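Local coordinates for protein endonuclease PI-MtuI (Mycobacterium tuberculosis, PDB 2IMZ) that probably excises itself from the RecA precursor by protein splicing and joins the flanking sequences, the construct here being the splicing domain alone, at residues E4-F9 against V160-V165; H17-V22 against R147-E152; V31-K36 against L151-L156; P96-G101 against L128-R133. The protein carries 1 engineered substitution. All blocks are in the same frame, centred on the assembly; numbering follows the deposited sequence.

Interaction 1 of 4, residues E4-F9 against V160-V165; sequences EGTRIF and VAEGVV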
# COMPACT_ATOMS: atom_id res chain seq x y z
N GLU A 4 -8.20 -7.93 -13.20
CA GLU A 4 -9.61 -7.77 -13.50
C GLU A 4 -10.24 -9.10 -13.10
O GLU A 4 -9.65 -10.17 -13.32
CB GLU A 4 -9.77 -7.52 -15.01
CG GLU A 4 -11.18 -7.67 -15.56
CD GLU A 4 -11.28 -7.19 -17.00
OE1 GLU A 4 -10.31 -7.40 -17.76
OE2 GLU A 4 -12.33 -6.62 -17.36
N GLY A 5 -11.42 -9.04 -12.49
CA GLY A 5 -12.10 -10.26 -12.09
C GLY A 5 -11.94 -10.58 -10.61
O GLY A 5 -12.65 -11.43 -10.08
N THR A 6 -11.00 -9.90 -9.95
CA THR A 6 -10.77 -10.13 -8.52
C THR A 6 -12.05 -9.82 -7.75
O THR A 6 -12.59 -8.71 -7.85
CB THR A 6 -9.65 -9.22 -7.98
OG1 THR A 6 -8.42 -9.53 -8.64
CG2 THR A 6 -9.50 -9.42 -6.48
N ARG A 7 -12.52 -10.78 -6.96
CA ARG A 7 -13.74 -10.61 -6.19
C ARG A 7 -13.50 -10.04 -4.80
O ARG A 7 -12.74 -10.61 -4.00
CB ARG A 7 -14.49 -11.95 -6.12
CG ARG A 7 -15.04 -12.37 -7.48
CD ARG A 7 -15.35 -13.86 -7.58
NE ARG A 7 -14.14 -14.68 -7.46
CZ ARG A 7 -14.07 -15.95 -7.84
NH1 ARG A 7 -15.13 -16.55 -8.37
NH2 ARG A 7 -12.93 -16.62 -7.69
N ILE A 8 -14.14 -8.91 -4.52
CA ILE A 8 -14.01 -8.22 -3.24
C ILE A 8 -15.32 -8.30 -2.46
O ILE A 8 -16.36 -7.85 -2.93
CB ILE A 8 -13.68 -6.72 -3.46
CG1 ILE A 8 -12.47 -6.57 -4.38
CG2 ILE A 8 -13.42 -6.05 -2.11
CD1 ILE A 8 -11.21 -7.21 -3.84
N PHE A 9 -15.24 -8.86 -1.26
CA PHE A 9 -16.40 -9.02 -0.39
C PHE A 9 -16.69 -7.79 0.46
O PHE A 9 -15.80 -7.27 1.13
CB PHE A 9 -16.17 -10.23 0.52
CG PHE A 9 -17.22 -10.44 1.58
CD1 PHE A 9 -18.57 -10.54 1.24
CD2 PHE A 9 -16.86 -10.60 2.91
CE1 PHE A 9 -19.53 -10.80 2.21
CE2 PHE A 9 -17.81 -10.86 3.89
CZ PHE A 9 -19.15 -10.96 3.54
N VAL A 160 -9.82 -7.74 1.91
CA VAL A 160 -9.92 -9.13 1.52
C VAL A 160 -10.29 -9.17 0.04
O VAL A 160 -11.26 -8.55 -0.38
CB VAL A 160 -10.98 -9.86 2.36
CG1 VAL A 160 -11.29 -11.22 1.74
CG2 VAL A 160 -10.47 -10.04 3.78
N ALA A 161 -9.47 -9.88 -0.73
CA ALA A 161 -9.68 -10.05 -2.16
C ALA A 161 -9.59 -11.56 -2.39
O ALA A 161 -8.62 -12.19 -1.97
CB ALA A 161 -8.59 -9.33 -2.95
N GLU A 162 -10.60 -12.13 -3.05
CA GLU A 162 -10.65 -13.57 -3.30
C GLU A 162 -10.52 -14.31 -1.96
O GLU A 162 -9.94 -15.40 -1.89
CB GLU A 162 -9.54 -14.01 -4.25
CG GLU A 162 -9.74 -13.58 -5.70
CD GLU A 162 -11.01 -14.15 -6.31
OE1 GLU A 162 -11.30 -15.34 -6.06
OE2 GLU A 162 -11.70 -13.42 -7.05
N GLY A 163 -11.06 -13.70 -0.91
CA GLY A 163 -11.03 -14.29 0.42
C GLY A 163 -9.71 -14.22 1.17
O GLY A 163 -9.64 -14.70 2.30
N VAL A 164 -8.70 -13.61 0.57
CA VAL A 164 -7.36 -13.50 1.17
C VAL A 164 -7.07 -12.06 1.59
O VAL A 164 -7.42 -11.13 0.86
CB VAL A 164 -6.28 -13.94 0.15
CG1 VAL A 164 -4.89 -13.84 0.77
CG2 VAL A 164 -6.56 -15.35 -0.32
N VAL A 165 -6.44 -11.86 2.74
CA VAL A 165 -6.11 -10.49 3.16
C VAL A 165 -4.91 -10.03 2.34
O VAL A 165 -3.84 -10.64 2.41
CB VAL A 165 -5.72 -10.40 4.65
CG1 VAL A 165 -5.33 -8.96 4.98
CG2 VAL A 165 -6.88 -10.84 5.53
O HOH W 1 -13.12 -7.43 1.41
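Arg7 holds CG anti to its carbonyl carbon (chi1 -68°) and bends its chain at chi3, while Glu162 folds back at chi2 (-61°), and the two side chains then meet, guanidinium edge against carboxylate. The grip is side-on. Arg7 NE donates to the syn lone pair of Glu162 OE2 at 2.8 Å, and Arg7 NH2 reaches Glu162 OE1 at 2.6 Å; both oxygens lie near the guanidinium plane, although the two flat groups are turned 38° apart. Glu162 OE2 also accepts from the backbone, Arg7 N standing 2.8 Å away on its anti side, and Glu162 N returns a nearly straight bond of 2.8 Å to Arg7 O. Glutamate thus suits a place where one carboxylate must serve both a main chain and a charged side chain. Glu162 and Gly163 are the central residues of the type I' turn from Ala161 to Val164, which closes the hairpin of strands 159-161 and 164-166; the positive phi this turn demands at both favours glycine at the second. In the beta-rich intein splicing domain the hairpin thereby meets the N-terminal strand 7-9. Ala161 CB touches both Thr6 CG2, at 3.6 Å, and Ile8 CD1, at a rather tight 3.5 Å, a spot for a small methyl. Thr6 spends its hydroxyl on Ala3 O. Farther along, one water donates to both Phe9 O (2.7 Å) and Val160 O (2.8 Å).

Interaction 2 of 4, residues H17-V22 against R147-E152; sequences HRIEDV and RTFDLE. With ZN (zinc ion), chain C.
Ile19 is the bump of this contact, and the hollow it fills lies between Phe149 and Leu151, two residues that point from the same side of their strand. Its side-chain carbons divide the work. Ile19 CG2 lies 3.8 Å from Phe149 CD1, while Ile19 CD1 rests on Phe149 CB and comes within 4.0 Å of Leu151 CG, Ile19 and Leu151 sliding past each other in opposite directions. With Ile19 CG1 anti to the backbone N (chi1 -166°), CG1 reaches Phe149 CB while CG2 goes to the ring, which is what beta-branching allows. The next meeting is flat. The Phe149 ring lies against the base of Glu20: Glu20 CA stands over its centre, and Glu20 CB makes a CH-pi contact 3.9 Å from the centroid, 29° off the normal. The acid can lie here because only its aliphatic root meets the ring, its OE2 being taken by the backbone N of Gly5. At the other end Val22 CG1 touches Leu151 CD2 at 3.8 Å, the side chains crossing at about a right angle, so Leu151 meets Ile19 and Val22, three apart on the helix. The short helix 19-24 of the intein splicing domain thus packs on strand 134-153, whose Glu152 binds zinc; Val23 also touches Phe149 and Leu151, Trp48 of strand 40-52 meets Leu151, and Glu4 of the N-terminal loop packs on Phe149.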
# COMPACT_ATOMS: atom_id res chain seq x y z
N HIS A 17 -18.08 -8.01 -5.15
CA HIS A 17 -17.85 -7.17 -6.32
C HIS A 17 -16.61 -7.51 -7.12
O HIS A 17 -15.62 -7.99 -6.56
CB HIS A 17 -17.70 -5.70 -5.92
CG HIS A 17 -18.87 -5.13 -5.19
ND1 HIS A 17 -19.08 -5.33 -3.85
CD2 HIS A 17 -19.87 -4.32 -5.62
CE1 HIS A 17 -20.16 -4.66 -3.47
NE2 HIS A 17 -20.66 -4.04 -4.53
N ARG A 18 -16.65 -7.25 -8.42
CA ARG A 18 -15.48 -7.45 -9.26
C ARG A 18 -14.74 -6.12 -9.14
O ARG A 18 -15.34 -5.05 -9.29
CB ARG A 18 -15.88 -7.71 -10.71
CG ARG A 18 -16.62 -9.03 -10.93
CD ARG A 18 -16.81 -9.31 -12.40
NE ARG A 18 -17.40 -8.16 -13.09
CZ ARG A 18 -17.53 -8.05 -14.40
NH1 ARG A 18 -17.11 -9.03 -15.20
NH2 ARG A 18 -18.07 -6.96 -14.93
N ILE A 19 -13.45 -6.18 -8.86
CA ILE A 19 -12.68 -4.97 -8.66
C ILE A 19 -12.78 -3.93 -9.79
O ILE A 19 -12.82 -2.73 -9.52
CB ILE A 19 -11.19 -5.30 -8.38
CG1 ILE A 19 -10.48 -4.05 -7.83
CG2 ILE A 19 -10.50 -5.82 -9.64
CD1 ILE A 19 -9.16 -4.34 -7.12
N GLU A 20 -12.85 -4.38 -11.04
CA GLU A 20 -12.93 -3.43 -12.14
C GLU A 20 -14.23 -2.62 -12.09
O GLU A 20 -14.25 -1.45 -12.49
CB GLU A 20 -12.80 -4.13 -13.50
CG GLU A 20 -13.93 -5.08 -13.87
CD GLU A 20 -13.69 -6.51 -13.41
OE1 GLU A 20 -14.33 -7.43 -13.96
OE2 GLU A 20 -12.85 -6.72 -12.50
N ASP A 21 -15.30 -3.24 -11.61
CA ASP A 21 -16.58 -2.53 -11.51
C ASP A 21 -16.51 -1.51 -10.39
O ASP A 21 -17.08 -0.42 -10.48
CB ASP A 21 -17.73 -3.50 -11.24
CG ASP A 21 -17.91 -4.51 -12.36
OD1 ASP A 21 -17.56 -4.20 -13.51
OD2 ASP A 21 -18.43 -5.61 -12.08
N VAL A 22 -15.80 -1.86 -9.32
CA VAL A 22 -15.65 -0.96 -8.19
C VAL A 22 -14.86 0.27 -8.62
O VAL A 22 -15.20 1.39 -8.27
CB VAL A 22 -14.92 -1.66 -7.02
CG1 VAL A 22 -14.72 -0.69 -5.87
CG2 VAL A 22 -15.73 -2.85 -6.55
N ARG A 147 -5.66 -6.65 -17.21
CA ARG A 147 -5.86 -5.29 -16.74
C ARG A 147 -5.81 -5.42 -15.23
O ARG A 147 -6.33 -6.40 -14.68
CB ARG A 147 -7.23 -4.76 -17.16
CG ARG A 147 -7.43 -4.64 -18.65
CD ARG A 147 -8.56 -3.67 -18.94
NE ARG A 147 -9.79 -4.05 -18.27
CZ ARG A 147 -10.82 -3.23 -18.08
NH1 ARG A 147 -10.76 -1.98 -18.51
NH2 ARG A 147 -11.91 -3.66 -17.46
N THR A 148 -5.21 -4.46 -14.56
CA THR A 148 -5.09 -4.51 -13.11
C THR A 148 -5.64 -3.27 -12.43
O THR A 148 -5.79 -2.21 -13.06
CB THR A 148 -3.63 -4.74 -12.68
OG1 THR A 148 -2.82 -3.65 -13.13
CG2 THR A 148 -3.11 -6.03 -13.29
N PHE A 149 -5.95 -3.40 -11.14
CA PHE A 149 -6.53 -2.32 -10.37
C PHE A 149 -6.05 -2.32 -8.93
O PHE A 149 -5.42 -3.27 -8.47
CB PHE A 149 -8.06 -2.44 -10.38
CG PHE A 149 -8.64 -2.62 -11.75
CD1 PHE A 149 -8.63 -3.86 -12.37
CD2 PHE A 149 -9.16 -1.52 -12.44
CE1 PHE A 149 -9.12 -4.02 -13.66
CE2 PHE A 149 -9.65 -1.67 -13.73
CZ PHE A 149 -9.63 -2.92 -14.35
N ASP A 150 -6.39 -1.25 -8.22
CA ASP A 150 -6.01 -1.11 -6.82
C ASP A 150 -7.07 -0.28 -6.11
O ASP A 150 -7.80 0.49 -6.74
CB ASP A 150 -4.64 -0.42 -6.74
CG ASP A 150 -3.91 -0.71 -5.45
OD1 ASP A 150 -3.83 -1.90 -5.07
OD2 ASP A 150 -3.39 0.24 -4.83
N LEU A 151 -7.17 -0.44 -4.79
CA LEU A 151 -8.15 0.29 -3.99
C LEU A 151 -7.52 0.79 -2.70
O LEU A 151 -6.62 0.14 -2.16
CB LEU A 151 -9.33 -0.61 -3.62
CG LEU A 151 -10.16 -1.24 -4.74
CD1 LEU A 151 -11.11 -2.29 -4.15
CD2 LEU A 151 -10.95 -0.15 -5.46
N GLU A 152 -7.96 1.95 -2.22
CA GLU A 152 -7.47 2.47 -0.96
C GLU A 152 -8.60 2.30 0.04
O GLU A 152 -9.73 2.72 -0.21
CB GLU A 152 -7.09 3.95 -1.04
CG GLU A 152 -5.67 4.21 -1.49
CD GLU A 152 -4.63 3.46 -0.65
OE1 GLU A 152 -4.57 3.65 0.59
OE2 GLU A 152 -3.87 2.68 -1.25
ZN ZN C . -3.19 2.22 1.52

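Interaction 3 of 4, residues V31-K36 against L151-L156; sequences VVAAAK and LEVEEL. With ZN (zinc ion), chain C.
Leu156 gives up the most surface here, spreading its isobutyl group over the end of strand 30-34, where Ala33 and Ala35 offer little bulk. CG is anti to the carbonyl carbon (chi1 -57°), over the alanines; from there Leu156 CD1 lies 3.8 Å from Ala33 CB and Leu156 CD2 4.1 Å from Ala35 CA. Ala34 contributes its backbone, its O lying close to Leu156 CB. Short side chains at Ala33 and Ala35 suit this stretch because they let a broad leucine press near the backbone. Val153 is the second main contributor. It and Val31 reach toward each other tip to tip, and Val31 CG2 comes equally near both branches of its partner, 3.6 Å from Val153 CG1 and 3.6 Å from Val153 CG2. Two beta-branched residues make such a compact apolar meeting between strands. Ala33 joins the two halves, since its one methyl, besides touching Leu156, is 4.1 Å from Val153 CG1. The polar link is indirect: a water donates to Ala34 O and to Leu156 O, each at 2.7 Å, linking the end of strand 30-34 to the loop after strand 134-153. Beside Val153, Glu152 OE1 binds a zinc ion at 2.2 Å, with His157, His167 of the second subunit and the modified residue at position 168 as further ligands. Val153 N donates to the aminosuccinimide at position 168, consistent with a place next to the C-terminal splice junction, where the terminal asparagine cyclises. Strand 40-52 pairs with both strand 30-34 and strand 134-153, while Leu159 of strand 159-161 packs on Val31 and Val153.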
# COMPACT_ATOMS: atom_id res chain seq x y z
N VAL A 31 -15.12 -3.06 2.81
CA VAL A 31 -14.35 -4.29 2.63
C VAL A 31 -14.02 -4.84 4.00
O VAL A 31 -14.23 -4.17 5.02
CB VAL A 31 -13.01 -4.03 1.90
CG1 VAL A 31 -13.25 -3.39 0.56
CG2 VAL A 31 -12.10 -3.16 2.77
N VAL A 32 -13.52 -6.07 4.02
CA VAL A 32 -13.09 -6.67 5.27
C VAL A 32 -11.63 -6.24 5.36
O VAL A 32 -10.82 -6.58 4.49
CB VAL A 32 -13.13 -8.21 5.22
CG1 VAL A 32 -12.53 -8.78 6.51
CG2 VAL A 32 -14.56 -8.69 5.05
N ALA A 33 -11.30 -5.46 6.39
CA ALA A 33 -9.94 -4.98 6.57
C ALA A 33 -9.35 -5.51 7.86
O ALA A 33 -10.03 -5.61 8.87
CB ALA A 33 -9.92 -3.45 6.57
N ALA A 34 -8.06 -5.86 7.82
CA ALA A 34 -7.37 -6.38 8.99
C ALA A 34 -6.60 -5.28 9.70
O ALA A 34 -5.90 -4.50 9.06
CB ALA A 34 -6.42 -7.50 8.58
N ALA A 35 -6.73 -5.24 11.02
CA ALA A 35 -6.03 -4.26 11.84
C ALA A 35 -4.68 -4.84 12.27
O ALA A 35 -4.41 -6.02 12.02
CB ALA A 35 -6.86 -3.91 13.07
N LYS A 36 -3.84 -4.03 12.90
CA LYS A 36 -2.52 -4.48 13.33
C LYS A 36 -2.52 -5.75 14.17
O LYS A 36 -1.63 -6.60 14.02
CB LYS A 36 -1.81 -3.37 14.10
CG LYS A 36 -0.46 -3.79 14.66
CD LYS A 36 0.19 -2.68 15.47
CE LYS A 36 -0.66 -2.28 16.66
NZ LYS A 36 0.02 -1.27 17.51
N LEU A 151 -7.17 -0.44 -4.79
CA LEU A 151 -8.15 0.29 -3.99
C LEU A 151 -7.52 0.79 -2.70
O LEU A 151 -6.62 0.14 -2.16
CB LEU A 151 -9.33 -0.61 -3.62
CG LEU A 151 -10.16 -1.24 -4.74
CD1 LEU A 151 -11.11 -2.29 -4.15
CD2 LEU A 151 -10.95 -0.15 -5.46
N GLU A 152 -7.96 1.95 -2.22
CA GLU A 152 -7.47 2.47 -0.96
C GLU A 152 -8.60 2.30 0.04
O GLU A 152 -9.73 2.72 -0.21
CB GLU A 152 -7.09 3.95 -1.04
CG GLU A 152 -5.67 4.21 -1.49
CD GLU A 152 -4.63 3.46 -0.65
OE1 GLU A 152 -4.57 3.65 0.59
OE2 GLU A 152 -3.87 2.68 -1.25
N VAL A 153 -8.27 1.67 1.16
CA VAL A 153 -9.22 1.40 2.24
C VAL A 153 -8.89 2.30 3.42
O VAL A 153 -7.77 2.29 3.93
CB VAL A 153 -9.13 -0.08 2.68
CG1 VAL A 153 -10.09 -0.34 3.84
CG2 VAL A 153 -9.47 -0.99 1.51
N GLU A 154 -9.87 3.09 3.84
CA GLU A 154 -9.67 4.01 4.94
C GLU A 154 -9.05 3.38 6.19
O GLU A 154 -9.41 2.27 6.59
CB GLU A 154 -11.00 4.66 5.32
CG GLU A 154 -10.94 5.50 6.58
CD GLU A 154 -12.31 5.95 7.03
OE1 GLU A 154 -12.91 6.81 6.34
OE2 GLU A 154 -12.80 5.45 8.06
N GLU A 155 -8.10 4.12 6.77
CA GLU A 155 -7.40 3.76 8.00
C GLU A 155 -6.51 2.51 8.05
O GLU A 155 -5.32 2.61 8.34
CB GLU A 155 -8.41 3.70 9.16
CG GLU A 155 -7.77 3.35 10.51
CD GLU A 155 -8.79 3.22 11.64
OE1 GLU A 155 -9.86 2.62 11.43
OE2 GLU A 155 -8.50 3.70 12.76
N LEU A 156 -7.08 1.34 7.77
CA LEU A 156 -6.33 0.10 7.89
C LEU A 156 -5.44 -0.33 6.73
O LEU A 156 -4.54 -1.15 6.91
CB LEU A 156 -7.29 -1.03 8.27
CG LEU A 156 -8.04 -0.72 9.57
CD1 LEU A 156 -8.99 -1.85 9.92
CD2 LEU A 156 -7.03 -0.50 10.70
ZN ZN C . -3.19 2.22 1.52
O HOH W 2 -3.94 -2.61 9.15

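Interaction 4 of 4, residues P96-G101 against L128-R133; sequences PRRFDG and LAEELR
Arg97 and Arg133 cross at about a right angle, with their guanidinium planes 51° apart. Arg97 runs extended from CG to NE and lays its flank on Arg133, whose CB lies over one face of the Arg97 guanidinium, 3.8 Å from Arg97 NE. Arg133, bent at chi2 and chi3, curls back so that Arg97 NH1 stands above a face of its own guanidinium, toward the rim. The two NH1 atoms come within 3.8 Å, a proximity of like charges that solvent may soften at this exposed place. Arg97 NH2 donates to Ser135 OG, and a water accepts from Arg133 NH1 while donating to Arg97 O. Long side chains suit this surface, since their methylenes pack while their ends stay polar. Beneath them the backbones form a single antiparallel, hydrogen-bonded pair, Arg97 N to Glu131 O at 3.0 Å and Glu131 N to Arg97 O at 2.9 Å. The pair draws together the two sides of a long loop between strands 92-94 and 134-153 whose middle, 103-126, is not modelled; this is consistent with the region where full-length inteins carry their endonuclease insertion. On the far side of the bridge Arg98 crosses Glu130 obliquely, its CG resting 3.5 Å from the carboxylate carbon CD. Pro96, with no N-H to offer, contributes carbon instead: its CA makes a CA-H...O contact of 3.3 Å with Glu131 O, and its CG faces Leu132 CD1 at 4.2 Å.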
# COMPACT_ATOMS: atom_id res chain seq x y z
N PRO A 96 -9.87 -14.71 6.25
CA PRO A 96 -10.90 -14.50 7.26
C PRO A 96 -12.11 -15.41 7.08
O PRO A 96 -12.58 -15.61 5.96
CB PRO A 96 -11.25 -13.03 7.09
CG PRO A 96 -9.95 -12.43 6.64
CD PRO A 96 -9.48 -13.43 5.62
N ARG A 97 -12.61 -15.97 8.17
CA ARG A 97 -13.77 -16.85 8.11
C ARG A 97 -14.67 -16.61 9.30
O ARG A 97 -14.20 -16.34 10.40
CB ARG A 97 -13.35 -18.33 8.13
CG ARG A 97 -12.28 -18.75 7.15
CD ARG A 97 -11.94 -20.20 7.41
NE ARG A 97 -10.63 -20.59 6.89
CZ ARG A 97 -9.99 -21.70 7.25
NH1 ARG A 97 -10.54 -22.52 8.13
NH2 ARG A 97 -8.80 -21.98 6.74
N ARG A 98 -15.98 -16.72 9.09
CA ARG A 98 -16.95 -16.56 10.16
C ARG A 98 -17.14 -17.92 10.83
O ARG A 98 -16.94 -18.96 10.21
CB ARG A 98 -18.30 -16.09 9.60
CG ARG A 98 -18.32 -14.65 9.14
CD ARG A 98 -19.67 -14.29 8.54
NE ARG A 98 -20.78 -14.56 9.45
CZ ARG A 98 -20.93 -13.98 10.63
NH1 ARG A 98 -20.05 -13.08 11.05
NH2 ARG A 98 -21.97 -14.28 11.40
N PHE A 99 -17.51 -17.90 12.10
CA PHE A 99 -17.76 -19.12 12.87
C PHE A 99 -18.70 -20.06 12.12
O PHE A 99 -19.78 -19.64 11.70
CB PHE A 99 -18.38 -18.73 14.22
CG PHE A 99 -18.77 -19.90 15.07
CD1 PHE A 99 -17.80 -20.75 15.58
CD2 PHE A 99 -20.11 -20.14 15.36
CE1 PHE A 99 -18.16 -21.83 16.38
CE2 PHE A 99 -20.47 -21.22 16.16
CZ PHE A 99 -19.50 -22.06 16.67
N ASP A 100 -18.30 -21.32 11.94
CA ASP A 100 -19.16 -22.27 11.23
C ASP A 100 -19.58 -23.46 12.09
O ASP A 100 -20.33 -24.33 11.63
CB ASP A 100 -18.48 -22.76 9.94
CG ASP A 100 -17.17 -23.49 10.20
OD1 ASP A 100 -16.86 -23.81 11.36
OD2 ASP A 100 -16.44 -23.75 9.21
N GLY A 101 -19.11 -23.51 13.33
CA GLY A 101 -19.49 -24.60 14.21
C GLY A 101 -18.77 -25.92 14.04
O GLY A 101 -18.98 -26.84 14.82
N LEU A 128 -15.84 -6.72 13.13
CA LEU A 128 -16.54 -7.81 12.44
C LEU A 128 -16.45 -9.14 13.17
O LEU A 128 -15.53 -9.38 13.95
CB LEU A 128 -15.99 -7.98 11.03
CG LEU A 128 -16.14 -6.82 10.04
CD1 LEU A 128 -15.26 -7.08 8.83
CD2 LEU A 128 -17.60 -6.68 9.62
N ALA A 129 -17.41 -10.02 12.90
CA ALA A 129 -17.44 -11.34 13.51
C ALA A 129 -16.37 -12.24 12.88
O ALA A 129 -15.88 -13.16 13.52
CB ALA A 129 -18.81 -11.97 13.35
N GLU A 130 -16.01 -11.96 11.63
CA GLU A 130 -14.99 -12.75 10.95
C GLU A 130 -13.73 -12.86 11.80
O GLU A 130 -13.32 -11.89 12.44
CB GLU A 130 -14.63 -12.13 9.59
CG GLU A 130 -15.60 -12.44 8.46
CD GLU A 130 -16.82 -11.55 8.46
OE1 GLU A 130 -17.04 -10.81 9.45
OE2 GLU A 130 -17.58 -11.59 7.46
N GLU A 131 -13.13 -14.04 11.78
CA GLU A 131 -11.90 -14.29 12.53
C GLU A 131 -10.77 -14.51 11.54
O GLU A 131 -10.98 -15.10 10.48
CB GLU A 131 -12.06 -15.55 13.40
CG GLU A 131 -11.02 -15.67 14.50
CD GLU A 131 -11.01 -17.04 15.16
OE1 GLU A 131 -12.10 -17.63 15.32
OE2 GLU A 131 -9.91 -17.52 15.51
N LEU A 132 -9.58 -14.01 11.86
CA LEU A 132 -8.45 -14.19 10.96
C LEU A 132 -7.98 -15.64 11.07
O LEU A 132 -7.53 -16.08 12.12
CB LEU A 132 -7.32 -13.23 11.34
CG LEU A 132 -6.08 -13.21 10.43
CD1 LEU A 132 -6.48 -12.84 9.02
CD2 LEU A 132 -5.07 -12.21 10.97
N ARG A 133 -8.10 -16.38 9.97
CA ARG A 133 -7.68 -17.77 9.92
C ARG A 133 -6.66 -17.87 8.79
O ARG A 133 -6.43 -16.91 8.07
CB ARG A 133 -8.87 -18.68 9.60
CG ARG A 133 -10.06 -18.52 10.55
CD ARG A 133 -9.70 -18.95 11.96
NE ARG A 133 -9.34 -20.36 12.03
CZ ARG A 133 -10.19 -21.37 11.84
NH1 ARG A 133 -11.47 -21.12 11.56
NH2 ARG A 133 -9.77 -22.62 11.92
O HOH W 3 -13.67 -18.75 11.96

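How the interactions relate
Interactions 1, 2 and 3 are buried, whereas interaction 4 lies at the surface. Interactions 2 and 3 share Leu151 and Glu152 and bring a helix and a strand against strand 134-153 and the loop that follows it by apolar packing, ending beside the zinc that joins the subunits. Interaction 1, nearer the chain's centre, relies instead on a salt bridge and hydrogen bonds to the backbone; it touches interaction 2 through Gly5 and Glu20 and through Ile8 and His17. It also meets interaction 3, Val160 packing on Val32. Interaction 4 lays long charged side chains against one another over one backbone bridge, yet it reaches inward, Pro96 meeting Val160 and Val165. It stays about 13 Å, nearest atoms, from interaction 2.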